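Local coordinates for protein phosphoribosyltransferase (Thermus thermophilus, PDB 1WD5) that probably acts as a type I phosphoribosyltransferase, a glycosyltransferase whose substrates are not established, at residues S135-L140 against K167-V172. Numbering follows the deposited sequence.
Sequences SMEAAL and KARAEV
The guanidinium of Arg169 has Leu140 CB over one face, 4.1 Å from NH2 and offset from the middle of the flat group. Glu137 O approaches the same group obliquely, and a single N-O pair, with the carboxylate plane turned 70° from the guanidinium, makes the salt bridge a one-point contact. NH1 alone bonds Glu137, weakly each time: 3.4 Å to carboxylate OE1, and 3.3 Å to the backbone O with a bent N-H...O angle of 130°. Glutamate suits its place because a chain extended beyond CG holds out the negative charge that meets Arg169. Arginine suits its own because its long chain, bent at chi3 (62°), carries the charge from the loop after helix 160-167 across to helix 134-144. There NH2 also bonds Ser141 OG, its strongest polar partner, which in turn bonds Glu137 O. Beside these polar groups Leu140 CD2 meets Ala170 CB at 4.3 Å. Leucine fits here because its side chain also touches Val151 and Val153 of strand 150-155, while alanine offers a small apolar methyl in the approach to edge strand 171-174. The contact thus ties helix 134-144 to the loop joining helix 160-167 to that strand in the Rossmann-like phosphoribosyltransferase core; its long, angled charge pairing suggests a modest electrostatic link beside a small apolar touch.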
loop_
_atom_site.group_PDB
_atom_site.type_symbol
_atom_site.label_atom_id
_atom_site.label_comp_id
_atom_site.label_asym_id
_atom_site.label_seq_id
_atom_site.Cartn_x
_atom_site.Cartn_y
_atom_site.Cartn_z
ATOM N N SER A 135 2.479 -1.962 6.933
ATOM C CA SER A 135 1.273 -1.715 6.158
ATOM C C SER A 135 1.347 -2.328 4.762
ATOM O O SER A 135 0.363 -2.888 4.276
ATOM C CB SER A 135 1.007 -0.209 6.057
ATOM O OG SER A 135 0.826 0.352 7.344
HETATM N N MSE A 136 2.509 -2.237 4.121
HETATM C CA MSE A 136 2.662 -2.790 2.780
HETATM C C MSE A 136 2.455 -4.302 2.778
HETATM O O MSE A 136 1.840 -4.843 1.862
HETATM C CB MSE A 136 4.040 -2.453 2.204
HETATM C CG MSE A 136 4.208 -2.866 0.752
HETATM SE SE MSE A 136 3.088 -1.979 -0.364
HETATM C CE MSE A 136 3.898 -0.396 -0.436
ATOM N N GLU A 137 2.960 -4.984 3.804
ATOM C CA GLU A 137 2.795 -6.434 3.885
ATOM C C GLU A 137 1.318 -6.788 4.014
ATOM O O GLU A 137 0.848 -7.756 3.418
ATOM C CB GLU A 137 3.573 -7.015 5.071
ATOM C CG GLU A 137 5.086 -7.071 4.858
ATOM C CD GLU A 137 5.764 -8.096 5.755
ATOM O OE1 GLU A 137 5.424 -9.292 5.642
ATOM O OE2 GLU A 137 6.631 -7.711 6.572
ATOM N N ALA A 138 0.582 -6.003 4.792
ATOM C CA ALA A 138 -0.843 -6.251 4.955
ATOM C C ALA A 138 -1.523 -6.047 3.608
ATOM O O ALA A 138 -2.416 -6.808 3.229
ATOM C CB ALA A 138 -1.433 -5.298 5.992
ATOM N N ALA A 139 -1.096 -5.014 2.884
ATOM C CA ALA A 139 -1.672 -4.724 1.574
ATOM C C ALA A 139 -1.441 -5.902 0.636
ATOM O O ALA A 139 -2.341 -6.305 -0.097
ATOM C CB ALA A 139 -1.050 -3.461 0.986
ATOM N N LEU A 140 -0.227 -6.445 0.659
ATOM C CA LEU A 140 0.113 -7.583 -0.189
ATOM C C LEU A 140 -0.757 -8.791 0.131
ATOM O O LEU A 140 -1.282 -9.445 -0.768
ATOM C CB LEU A 140 1.590 -7.964 -0.012
ATOM C CG LEU A 140 2.645 -7.126 -0.741
ATOM C CD1 LEU A 140 4.033 -7.592 -0.337
ATOM C CD2 LEU A 140 2.463 -7.265 -2.246
ATOM N N LYS A 167 10.655 -8.068 -0.529
ATOM C CA LYS A 167 11.262 -8.786 -1.642
ATOM C C LYS A 167 11.076 -10.299 -1.479
ATOM O O LYS A 167 11.095 -11.052 -2.454
ATOM C CB LYS A 167 12.745 -8.424 -1.729
ATOM C CG LYS A 167 13.410 -8.767 -3.050
ATOM C CD LYS A 167 14.782 -8.124 -3.135
ATOM C CE LYS A 167 15.511 -8.535 -4.400
ATOM N NZ LYS A 167 16.853 -7.894 -4.471
ATOM N N ALA A 168 10.875 -10.738 -0.242
ATOM C CA ALA A 168 10.671 -12.150 0.037
ATOM C C ALA A 168 9.310 -12.591 -0.487
ATOM O O ALA A 168 9.076 -13.778 -0.707
ATOM C CB ALA A 168 10.754 -12.405 1.541
ATOM N N ARG A 169 8.421 -11.629 -0.711
ATOM C CA ARG A 169 7.072 -11.941 -1.171
ATOM C C ARG A 169 6.685 -11.420 -2.557
ATOM O O ARG A 169 5.750 -11.930 -3.173
ATOM C CB ARG A 169 6.057 -11.425 -0.144
ATOM C CG ARG A 169 6.248 -11.974 1.264
ATOM C CD ARG A 169 5.244 -11.359 2.239
ATOM N NE ARG A 169 3.862 -11.680 1.883
ATOM C CZ ARG A 169 2.796 -11.162 2.483
ATOM N NH1 ARG A 169 2.945 -10.290 3.473
ATOM N NH2 ARG A 169 1.579 -11.519 2.097
ATOM N N ALA A 170 7.387 -10.409 -3.056
ATOM C CA ALA A 170 7.038 -9.872 -4.364
ATOM C C ALA A 170 8.162 -9.090 -5.002
ATOM O O ALA A 170 9.157 -8.774 -4.356
ATOM C CB ALA A 170 5.806 -8.981 -4.241
ATOM N N GLU A 171 7.999 -8.783 -6.282
ATOM C CA GLU A 171 8.992 -7.995 -6.987
ATOM C C GLU A 171 8.938 -6.616 -6.344
ATOM O O GLU A 171 7.854 -6.082 -6.088
ATOM C CB GLU A 171 8.646 -7.883 -8.472
ATOM C CG GLU A 171 9.771 -7.283 -9.302
ATOM C CD GLU A 171 9.377 -7.035 -10.745
ATOM O OE1 GLU A 171 8.623 -7.852 -11.317
ATOM O OE2 GLU A 171 9.835 -6.025 -11.313
ATOM N N VAL A 172 10.101 -6.051 -6.061
ATOM C CA VAL A 172 10.166 -4.740 -5.441
ATOM C C VAL A 172 10.984 -3.768 -6.269
ATOM O O VAL A 172 12.069 -4.103 -6.748
ATOM C CB VAL A 172 10.798 -4.812 -4.036
ATOM C CG1 VAL A 172 11.059 -3.407 -3.512
ATOM C CG2 VAL A 172 9.875 -5.567 -3.085
#